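PDB 2WAN: pullulanase from Bacillus acidopullulyticus, which hydrolyses the alpha-1,6-glucosidic linkages of pullulan and probably of branched starch polysaccharides, as expected of a debranching enzyme of the alpha-amylase type. Local coordinates for residues Thr327-Trp332 against Val339-Tyr344; Asn345-Ser350 against Asn375-Tyr380; Met357-Ser360 against Thr364-Leu367; Leu379-Val384 against Thr388-Asp393. One frame throughout, in Å; residues are numbered along the deposited sequence. Where two conformers were deposited one is given.

Contact 1: Thr327-Trp332 against Val339-Tyr344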
# COMPACT_ATOMS: atom_id res chain seq x y z
N THR A 327 -26.79 9.00 22.53
CA THR A 327 -25.68 8.47 21.71
C THR A 327 -25.93 6.97 21.46
O THR A 327 -26.27 6.24 22.38
CB THR A 327 -24.29 8.73 22.38
OG1 THR A 327 -24.04 10.14 22.45
CG2 THR A 327 -23.17 8.07 21.57
N SER A 328 -25.77 6.54 20.22
CA SER A 328 -25.89 5.12 19.87
C SER A 328 -24.51 4.54 19.58
O SER A 328 -23.66 5.22 18.97
CB SER A 328 -26.78 4.94 18.64
OG SER A 328 -28.10 5.39 18.92
N PHE A 329 -24.32 3.30 20.00
CA PHE A 329 -23.04 2.60 19.89
C PHE A 329 -23.29 1.32 19.11
O PHE A 329 -24.35 0.69 19.24
CB PHE A 329 -22.47 2.25 21.26
CG PHE A 329 -22.26 3.46 22.15
CD1 PHE A 329 -23.32 4.02 22.87
CD2 PHE A 329 -20.99 4.02 22.29
CE1 PHE A 329 -23.12 5.13 23.70
CE2 PHE A 329 -20.77 5.12 23.12
CZ PHE A 329 -21.85 5.68 23.83
N ARG A 330 -22.32 0.95 18.27
CA ARG A 330 -22.39 -0.32 17.55
C ARG A 330 -20.99 -0.83 17.27
O ARG A 330 -20.11 -0.07 16.85
CB ARG A 330 -23.17 -0.20 16.23
CG ARG A 330 -23.52 -1.60 15.65
CD ARG A 330 -24.25 -1.53 14.32
NE ARG A 330 -25.62 -1.01 14.43
CZ ARG A 330 -26.71 -1.77 14.58
NH1 ARG A 330 -26.61 -3.09 14.66
NH2 ARG A 330 -27.90 -1.20 14.66
N VAL A 331 -20.79 -2.12 17.55
CA VAL A 331 -19.49 -2.78 17.37
C VAL A 331 -19.69 -4.17 16.77
O VAL A 331 -20.66 -4.86 17.11
CB VAL A 331 -18.69 -2.87 18.72
CG1 VAL A 331 -19.43 -3.75 19.76
CG2 VAL A 331 -17.26 -3.38 18.50
N TRP A 332 -18.79 -4.56 15.86
CA TRP A 332 -18.84 -5.89 15.24
C TRP A 332 -18.02 -6.88 16.06
O TRP A 332 -16.80 -6.73 16.18
CB TRP A 332 -18.32 -5.81 13.80
CG TRP A 332 -18.52 -7.09 13.00
CD1 TRP A 332 -19.72 -7.63 12.61
CD2 TRP A 332 -17.50 -7.94 12.49
NE1 TRP A 332 -19.49 -8.80 11.89
CE2 TRP A 332 -18.14 -9.00 11.80
CE3 TRP A 332 -16.09 -7.91 12.54
CZ2 TRP A 332 -17.41 -10.03 11.17
CZ3 TRP A 332 -15.38 -8.93 11.92
CH2 TRP A 332 -16.04 -9.98 11.25
N VAL A 339 -21.01 -8.54 25.16
CA VAL A 339 -20.36 -7.23 25.04
C VAL A 339 -21.07 -6.23 25.95
O VAL A 339 -22.29 -6.09 25.89
CB VAL A 339 -20.34 -6.69 23.58
CG1 VAL A 339 -19.56 -5.37 23.52
CG2 VAL A 339 -19.71 -7.69 22.61
N GLN A 340 -20.30 -5.55 26.79
CA GLN A 340 -20.83 -4.47 27.61
C GLN A 340 -20.18 -3.14 27.23
O GLN A 340 -19.02 -3.10 26.80
CB GLN A 340 -20.59 -4.77 29.08
CG GLN A 340 -21.28 -6.05 29.53
CD GLN A 340 -21.44 -6.11 31.03
OE1 GLN A 340 -20.74 -6.86 31.71
NE2 GLN A 340 -22.37 -5.32 31.56
N LEU A 341 -20.95 -2.06 27.40
CA LEU A 341 -20.45 -0.69 27.27
C LEU A 341 -20.02 -0.16 28.63
O LEU A 341 -20.80 -0.18 29.59
CB LEU A 341 -21.56 0.20 26.67
CG LEU A 341 -21.27 1.70 26.51
CD1 LEU A 341 -20.22 1.93 25.41
CD2 LEU A 341 -22.56 2.46 26.18
N LEU A 342 -18.77 0.33 28.71
CA LEU A 342 -18.26 0.96 29.92
C LEU A 342 -18.18 2.46 29.67
O LEU A 342 -17.48 2.90 28.75
CB LEU A 342 -16.87 0.41 30.32
CG LEU A 342 -16.74 -1.12 30.41
CD1 LEU A 342 -15.33 -1.53 30.87
CD2 LEU A 342 -17.77 -1.66 31.36
N LEU A 343 -18.93 3.21 30.46
CA LEU A 343 -19.01 4.68 30.35
C LEU A 343 -18.30 5.33 31.52
O LEU A 343 -18.50 4.91 32.67
CB LEU A 343 -20.48 5.14 30.32
CG LEU A 343 -21.24 4.92 29.02
CD1 LEU A 343 -22.70 5.34 29.18
CD2 LEU A 343 -20.61 5.66 27.83
N TYR A 344 -17.51 6.36 31.23
CA TYR A 344 -16.73 7.11 32.22
C TYR A 344 -17.01 8.61 32.07
O TYR A 344 -16.87 9.18 30.98
CB TYR A 344 -15.22 6.87 32.04
CG TYR A 344 -14.78 5.41 32.02
CD1 TYR A 344 -14.20 4.82 33.14
CD2 TYR A 344 -14.92 4.63 30.85
CE1 TYR A 344 -13.77 3.47 33.11
CE2 TYR A 344 -14.50 3.29 30.82
CZ TYR A 344 -13.94 2.72 31.95
OH TYR A 344 -13.53 1.41 31.90
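Phe329 and Val331 of one strand meet Leu341, Leu343 and Val339 of another in a buried, wholly apolar contact inside the carbohydrate-binding module 48 domain, held by apolar packing and one CH-pi contact. The strand axes stay 9.7 Å apart at their closest and run at 136° to each other, too far for backbone pairing, so side chains bridge the gap. In Leu341 a CG anti to its own N (chi1 177°) is carried toward the Phe329 ring, and both methyls lie on the same side of it: CD2 makes a CH-pi contact, 3.9 Å from the ring centroid and over one face, while CD1 lies 3.8 Å from Phe329 CD2. The two side chains stand roughly perpendicular, so a forked tip meets a flat surface. This is the inside of an immunoglobulin-like beta-sandwich, the fold of CBM48 modules, where alternate residues of each strand point inward. Leu343 CD2 adds a looser touch on Phe329 CZ at 4.2 Å. Farther along, the beta-branched pair meets methyl to methyl, Val331 CG1 lying 4.1 Å from Val339 CG1; branched valines put methyls directly into the interface without a flexible chain. Tyr378 presents an edge-to-face partner to Phe329, and Met357 packs on Val339.

Contact 2: Asn345-Ser350 against Asn375-Tyr380. With SO4 (sulfate ion), chain K.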
# COMPACT_ATOMS: atom_id res chain seq x y z
N ASN A 345 -17.39 9.25 33.18
CA ASN A 345 -17.59 10.70 33.18
C ASN A 345 -16.32 11.49 33.49
O ASN A 345 -16.38 12.68 33.82
CB ASN A 345 -18.74 11.05 34.13
CG ASN A 345 -18.40 10.79 35.59
OD1 ASN A 345 -17.28 10.39 35.92
ND2 ASN A 345 -19.37 11.03 36.47
N SER A 346 -15.18 10.82 33.40
CA SER A 346 -13.88 11.45 33.55
C SER A 346 -12.83 10.69 32.75
O SER A 346 -13.01 9.53 32.38
CB SER A 346 -13.45 11.54 35.03
OG SER A 346 -12.93 10.30 35.50
N GLU A 347 -11.73 11.36 32.47
CA GLU A 347 -10.67 10.79 31.67
C GLU A 347 -9.88 9.66 32.38
O GLU A 347 -9.42 8.73 31.73
CB GLU A 347 -9.75 11.92 31.20
CG GLU A 347 -8.77 11.55 30.10
CD GLU A 347 -8.15 12.77 29.44
OE1 GLU A 347 -8.12 13.85 30.06
OE2 GLU A 347 -7.70 12.65 28.29
N LYS A 348 -9.72 9.75 33.71
CA LYS A 348 -8.90 8.80 34.46
C LYS A 348 -9.62 8.07 35.60
O LYS A 348 -9.10 7.09 36.14
CB LYS A 348 -7.65 9.49 35.04
CG LYS A 348 -6.47 9.61 34.08
CD LYS A 348 -5.33 10.39 34.74
CE LYS A 348 -4.01 10.23 33.99
NZ LYS A 348 -3.35 8.93 34.28
N GLY A 349 -10.81 8.54 35.96
CA GLY A 349 -11.54 7.98 37.11
C GLY A 349 -12.20 6.66 36.82
O GLY A 349 -12.23 6.21 35.67
N SER A 350 -12.74 6.03 37.86
CA SER A 350 -13.35 4.71 37.73
C SER A 350 -14.66 4.73 36.90
O SER A 350 -15.24 5.79 36.65
CB SER A 350 -13.60 4.10 39.12
OG SER A 350 -14.45 4.94 39.89
N ASN A 375 -18.31 14.68 25.59
CA ASN A 375 -17.08 14.69 26.39
C ASN A 375 -16.96 13.55 27.38
O ASN A 375 -16.06 13.56 28.22
CB ASN A 375 -16.86 16.04 27.09
CG ASN A 375 -16.79 17.19 26.11
OD1 ASN A 375 -16.34 17.03 24.98
ND2 ASN A 375 -17.26 18.35 26.54
N TRP A 376 -17.85 12.55 27.26
CA TRP A 376 -17.75 11.32 28.05
C TRP A 376 -16.73 10.37 27.40
O TRP A 376 -16.43 10.49 26.21
CB TRP A 376 -19.11 10.62 28.14
CG TRP A 376 -20.01 11.21 29.18
CD1 TRP A 376 -20.52 12.48 29.20
CD2 TRP A 376 -20.51 10.54 30.34
NE1 TRP A 376 -21.31 12.65 30.32
CE2 TRP A 376 -21.32 11.48 31.04
CE3 TRP A 376 -20.36 9.25 30.87
CZ2 TRP A 376 -21.97 11.16 32.24
CZ3 TRP A 376 -21.01 8.93 32.06
CH2 TRP A 376 -21.81 9.89 32.73
N TYR A 377 -16.21 9.42 28.19
CA TYR A 377 -15.25 8.44 27.69
C TYR A 377 -15.87 7.05 27.74
O TYR A 377 -16.79 6.78 28.54
CB TYR A 377 -13.94 8.49 28.48
CG TYR A 377 -13.22 9.82 28.35
CD1 TYR A 377 -13.54 10.91 29.18
CD2 TYR A 377 -12.25 10.00 27.36
CE1 TYR A 377 -12.89 12.14 29.05
CE2 TYR A 377 -11.60 11.24 27.21
CZ TYR A 377 -11.92 12.30 28.06
OH TYR A 377 -11.25 13.51 27.91
N TYR A 378 -15.39 6.15 26.88
CA TYR A 378 -15.96 4.81 26.89
C TYR A 378 -15.00 3.73 26.40
O TYR A 378 -13.98 4.00 25.75
CB TYR A 378 -17.25 4.73 26.07
CG TYR A 378 -17.11 4.74 24.53
CD1 TYR A 378 -16.71 5.89 23.85
CD2 TYR A 378 -17.43 3.60 23.78
CE1 TYR A 378 -16.62 5.91 22.46
CE2 TYR A 378 -17.34 3.60 22.37
CZ TYR A 378 -16.94 4.77 21.73
OH TYR A 378 -16.87 4.81 20.37
N LEU A 379 -15.35 2.51 26.78
CA LEU A 379 -14.67 1.30 26.31
C LEU A 379 -15.72 0.25 26.06
O LEU A 379 -16.83 0.31 26.64
CB LEU A 379 -13.71 0.77 27.38
CG LEU A 379 -12.41 1.53 27.64
CD1 LEU A 379 -11.72 1.03 28.90
CD2 LEU A 379 -11.49 1.45 26.41
N TYR A 380 -15.38 -0.72 25.20
CA TYR A 380 -16.15 -1.98 25.11
C TYR A 380 -15.50 -3.06 25.95
O TYR A 380 -14.28 -3.22 25.94
CB TYR A 380 -16.29 -2.47 23.66
CG TYR A 380 -17.01 -1.50 22.74
CD1 TYR A 380 -18.30 -1.03 23.06
CD2 TYR A 380 -16.43 -1.08 21.54
CE1 TYR A 380 -18.97 -0.14 22.21
CE2 TYR A 380 -17.10 -0.21 20.68
CZ TYR A 380 -18.36 0.27 21.03
OH TYR A 380 -19.02 1.14 20.20
S SO4 K . -23.35 15.52 32.14
O1 SO4 K . -24.33 16.02 31.17
O2 SO4 K . -23.96 14.40 32.86
O3 SO4 K . -22.98 16.59 33.06
O4 SO4 K . -22.19 15.03 31.38
O HOH W 1 -9.07 13.63 26.19
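Asn345, the first residue after strand 338-344, lays its CB over one face of the Trp376 indole, 3.6 Å from the centroid of the six-membered ring. It is the aliphatic root of the asparagine that makes this CH-pi contact; chi1 of 68° sets CG between the backbone N and the carbonyl carbon, and the amide is carried away from the indole. The indole uses its edge differently: NE1 donates a nearly straight bond of 2.7 Å to O4 of a sulfate ion, probably a guest from the crystallisation liquor. Ser346 turns its side chain from the strand, and its OG accepts from Gly349 N at 2.8 Å, an ST motif that ties the turn Ser346-Gly349, while its carbonyl O approaches Tyr377 CD1 at 3.5 Å. Glu347 lies over the tyrosine. Its CA sits over one face of the Tyr377 ring, 4.0 Å from the centroid, and with CG anti to N (chi1 -166°) the extended chain runs over the ring toward the hydroxyl, ending with the carboxylate plane only 19° from that of the ring. There a water donates to Glu347 OE2 at 2.7 Å and accepts from Tyr377 OH at 2.8 Å; OE2 also takes the backbone N-H of Val401, so one carboxylate oxygen serves two donors. Tyrosine suits this place because its ring lies buried while its hydroxyl reaches water. Loop residues resting on aromatic rings of 375-380 in this way form an end of the CBM48 beta-sandwich.

Contact 3: Met357-Ser360 against Thr364-Leu367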
# COMPACT_ATOMS: atom_id res chain seq x y z
N MET A 357 -24.87 -4.46 26.24
CA MET A 357 -25.29 -4.19 24.87
C MET A 357 -26.15 -5.34 24.35
O MET A 357 -26.22 -6.40 24.99
CB MET A 357 -24.08 -3.91 23.96
CG MET A 357 -23.27 -2.71 24.43
SD MET A 357 -21.82 -2.32 23.40
CE MET A 357 -22.61 -1.70 21.91
N GLN A 358 -26.80 -5.12 23.22
CA GLN A 358 -27.77 -6.06 22.65
C GLN A 358 -27.22 -6.67 21.38
O GLN A 358 -26.78 -5.95 20.49
CB GLN A 358 -29.09 -5.35 22.32
CG GLN A 358 -29.68 -4.50 23.44
CD GLN A 358 -30.74 -3.52 22.93
OE1 GLN A 358 -31.44 -3.78 21.94
NE2 GLN A 358 -30.87 -2.39 23.62
N LYS A 359 -27.26 -8.00 21.30
CA LYS A 359 -26.97 -8.70 20.05
C LYS A 359 -27.87 -8.17 18.93
O LYS A 359 -29.09 -8.10 19.08
CB LYS A 359 -27.18 -10.21 20.20
CG LYS A 359 -25.92 -10.99 20.48
CD LYS A 359 -26.19 -12.49 20.66
CE LYS A 359 -24.90 -13.25 21.03
NZ LYS A 359 -25.15 -14.64 21.51
N SER A 360 -27.25 -7.79 17.81
CA SER A 360 -27.96 -7.22 16.68
C SER A 360 -27.51 -7.86 15.35
O SER A 360 -26.96 -8.95 15.35
CB SER A 360 -27.77 -5.69 16.67
OG SER A 360 -28.61 -5.07 15.71
N THR A 364 -23.06 -7.94 15.06
CA THR A 364 -22.88 -6.69 15.79
C THR A 364 -23.60 -6.68 17.14
O THR A 364 -24.55 -7.45 17.37
CB THR A 364 -23.30 -5.43 14.98
OG1 THR A 364 -24.72 -5.40 14.80
CG2 THR A 364 -22.60 -5.40 13.61
N TRP A 365 -23.14 -5.80 18.02
CA TRP A 365 -23.79 -5.50 19.29
C TRP A 365 -24.08 -4.01 19.29
O TRP A 365 -23.26 -3.20 18.83
CB TRP A 365 -22.88 -5.87 20.46
CG TRP A 365 -22.65 -7.36 20.62
CD1 TRP A 365 -21.93 -8.18 19.80
CD2 TRP A 365 -23.12 -8.18 21.70
NE1 TRP A 365 -21.94 -9.47 20.29
CE2 TRP A 365 -22.66 -9.50 21.46
CE3 TRP A 365 -23.90 -7.93 22.84
CZ2 TRP A 365 -22.94 -10.57 22.32
CZ3 TRP A 365 -24.18 -9.00 23.70
CH2 TRP A 365 -23.71 -10.30 23.43
N LYS A 366 -25.24 -3.64 19.81
CA LYS A 366 -25.67 -2.25 19.75
C LYS A 366 -26.24 -1.76 21.07
O LYS A 366 -26.67 -2.56 21.92
CB LYS A 366 -26.70 -2.05 18.64
CG LYS A 366 -28.07 -2.66 18.94
CD LYS A 366 -29.08 -2.33 17.88
CE LYS A 366 -30.49 -2.72 18.32
NZ LYS A 366 -31.51 -2.37 17.28
N LEU A 367 -26.25 -0.44 21.24
CA LEU A 367 -26.94 0.16 22.38
C LEU A 367 -27.19 1.64 22.16
O LEU A 367 -26.30 2.37 21.71
CB LEU A 367 -26.15 -0.02 23.68
CG LEU A 367 -26.89 0.36 24.97
CD1 LEU A 367 -28.10 -0.58 25.17
CD2 LEU A 367 -25.94 0.27 26.16
O HOH W 2 -31.16 -5.26 16.21
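Lys359 and Trp365 lie side by side on one face of the sheet, pointing the same way. The lysine's extended methylene chain runs over the indole: CG makes a CH-pi contact 3.7 Å from the centroid of the six-membered ring, and CE follows at 3.6 Å from Trp365 CZ2. An unusual chi1 of -97° accompanies this placement of the chain. A long aliphatic stem suits such a site because it shields the indole at the surface. At the ring's edge comes the backbone carbonyl of Met357, whose side chain turns inward; bent at chi3 (70°), it brings CE to 3.5 Å from Trp365 O, while CG packs obliquely on Leu367 CB. On the other face the side chains of Gln358 and Lys366 cross obliquely, Gln358 OE1 lying 3.9 Å from Lys366 CE. Lys366, extended, passes Ser360, its CD 3.5 Å from Ser360 OG, and a water joins that hydroxyl to the lysine NZ. Ser360 OG and Thr364 OG1 both also serve Arg330 of the adjacent strand, and Thr364 OG1 meets Asp361 O in the turn. The backbones are tied by a hydrogen-bonded pair, Gln358 N to Lys366 O and Lys366 N to Gln358 O, both 2.9 Å, and by Ser360 N to Thr364 O at 2.8 Å; Lys359 and Trp365 form the non-hydrogen-bonded pair between. The arrangement is that of an antiparallel beta-hairpin, with Met357 facing the interior of the immunoglobulin-like CBM48 sandwich.

Contact 4: Leu379-Val384 against Thr388-Asp393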
# COMPACT_ATOMS: atom_id res chain seq x y z
N LEU A 379 -15.35 2.51 26.78
CA LEU A 379 -14.67 1.30 26.31
C LEU A 379 -15.72 0.25 26.06
O LEU A 379 -16.83 0.31 26.64
CB LEU A 379 -13.71 0.77 27.38
CG LEU A 379 -12.41 1.53 27.64
CD1 LEU A 379 -11.72 1.03 28.90
CD2 LEU A 379 -11.49 1.45 26.41
N TYR A 380 -15.38 -0.72 25.20
CA TYR A 380 -16.15 -1.98 25.11
C TYR A 380 -15.50 -3.06 25.95
O TYR A 380 -14.28 -3.22 25.94
CB TYR A 380 -16.29 -2.47 23.66
CG TYR A 380 -17.01 -1.50 22.74
CD1 TYR A 380 -18.30 -1.03 23.06
CD2 TYR A 380 -16.43 -1.08 21.54
CE1 TYR A 380 -18.97 -0.14 22.21
CE2 TYR A 380 -17.10 -0.21 20.68
CZ TYR A 380 -18.36 0.27 21.03
OH TYR A 380 -19.02 1.14 20.20
N GLN A 381 -16.33 -3.80 26.68
CA GLN A 381 -15.86 -4.95 27.43
C GLN A 381 -16.37 -6.20 26.72
O GLN A 381 -17.58 -6.43 26.62
CB GLN A 381 -16.33 -4.86 28.88
CG GLN A 381 -15.78 -6.00 29.76
CD GLN A 381 -16.22 -5.86 31.21
OE1 GLN A 381 -15.43 -5.47 32.07
NE2 GLN A 381 -17.48 -6.14 31.48
N VAL A 382 -15.44 -6.98 26.18
CA VAL A 382 -15.78 -8.05 25.25
C VAL A 382 -15.37 -9.39 25.82
O VAL A 382 -14.19 -9.60 26.13
CB VAL A 382 -15.08 -7.85 23.87
CG1 VAL A 382 -15.50 -8.94 22.90
CG2 VAL A 382 -15.39 -6.47 23.28
N THR A 383 -16.34 -10.29 25.95
CA THR A 383 -16.10 -11.65 26.39
C THR A 383 -16.09 -12.57 25.17
O THR A 383 -17.10 -12.69 24.47
CB THR A 383 -17.16 -12.12 27.42
OG1 THR A 383 -17.15 -11.23 28.55
CG2 THR A 383 -16.84 -13.55 27.89
N VAL A 384 -14.95 -13.21 24.92
CA VAL A 384 -14.85 -14.19 23.84
C VAL A 384 -14.39 -15.51 24.41
O VAL A 384 -13.29 -15.61 24.95
CB VAL A 384 -13.86 -13.74 22.75
CG1 VAL A 384 -13.60 -14.89 21.79
CG2 VAL A 384 -14.41 -12.54 22.00
N THR A 388 -12.23 -12.17 29.15
CA THR A 388 -12.87 -10.86 28.99
C THR A 388 -11.79 -9.77 28.98
O THR A 388 -10.92 -9.74 29.85
CB THR A 388 -13.87 -10.59 30.13
OG1 THR A 388 -14.92 -11.57 30.07
CG2 THR A 388 -14.50 -9.20 30.00
N GLN A 389 -11.84 -8.91 27.97
CA GLN A 389 -10.93 -7.77 27.91
C GLN A 389 -11.68 -6.51 27.53
O GLN A 389 -12.82 -6.59 27.06
CB GLN A 389 -9.81 -8.03 26.89
CG GLN A 389 -9.04 -9.35 27.09
CD GLN A 389 -7.88 -9.48 26.12
OE1 GLN A 389 -6.88 -8.78 26.24
NE2 GLN A 389 -8.01 -10.39 25.17
N THR A 390 -11.04 -5.36 27.71
CA THR A 390 -11.63 -4.09 27.27
C THR A 390 -10.89 -3.58 26.04
O THR A 390 -9.70 -3.86 25.86
CB THR A 390 -11.60 -3.00 28.37
OG1 THR A 390 -10.25 -2.78 28.77
CG2 THR A 390 -12.42 -3.43 29.59
N ALA A 391 -11.60 -2.83 25.20
CA ALA A 391 -11.01 -2.31 23.97
C ALA A 391 -11.57 -0.92 23.68
O ALA A 391 -12.73 -0.61 23.99
CB ALA A 391 -11.27 -3.26 22.80
N VAL A 392 -10.72 -0.08 23.10
CA VAL A 392 -11.16 1.20 22.53
C VAL A 392 -11.86 0.89 21.20
O VAL A 392 -11.41 0.04 20.42
CB VAL A 392 -9.94 2.16 22.35
CG1 VAL A 392 -10.37 3.48 21.63
CG2 VAL A 392 -9.29 2.47 23.69
N ASP A 393 -12.99 1.55 20.97
CA ASP A 393 -13.72 1.45 19.72
C ASP A 393 -12.79 1.76 18.53
O ASP A 393 -12.25 2.86 18.46
CB ASP A 393 -14.85 2.47 19.74
CG ASP A 393 -15.91 2.22 18.69
OD1 ASP A 393 -15.61 1.59 17.66
OD2 ASP A 393 -17.09 2.63 18.91
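Backbone hydrogen bonds knit Leu379-Val384 to Thr388-Asp393 as an antiparallel hairpin on the side of the CBM48 domain that meets helix 564-568. Tyr380 and Ala391 form one hydrogen-bonded pair, Val382 and Gln389 the next, and between them Tyr380 O also receives a CA-H...O contact from Thr390 CA at 3.1 Å. Two hydroxyl-mediated hydrogen bonds add polar links. At the turn end, Thr383 OG1 and Thr388 OG1 are hydrogen-bonded at 2.7 Å across a non-hydrogen-bonded pair; both threonines set OG1 anti to the carbonyl carbon (chi1 -58° and -63°), which aims the oxygens at each other. At the far end Tyr380 OH donates to Asp393 OD2 at 2.8 Å, coming from above the carboxylate plane, with ring and carboxylate turned 57° apart. Apolar contacts fill the rest: Leu379 CD2 rests on Val392 CG2 at 3.6 Å, and Gln381 turns its methylene CG to Thr388 CG2 at 3.5 Å. Small Ala391 lies against the helix, where Lys567 bonds Thr390 O and Asp564 takes Val392 N, fastening the hairpin there. Since Tyr378 OH shares Asp393 OD2 and Tyr395 N binds OD1, the buried aspartate has several donors, which would probably stabilise its negative charge.

In the fold
Read from the N terminus, strand 326-332 leads through a short connection to strand 338-344, and contact 1 closes that loop across the interior of the domain. The chain then enters the loop 345-350, returns along strand 353-359 and turns sharply into 364-370, where contact 3 closes a tight hairpin. Contact 2 spans a longer excursion, from 345-350 to 375-380, so contact 3 is nested inside it. Contact 4 closes the last hairpin; it shares Leu379 and Tyr380 with contact 2 and otherwise follows in series. Strand 338-344 pairs with both 353-359 and 377-383, while 326-332 pairs with 364-370, so the four contacts brace one CBM48 sandwich.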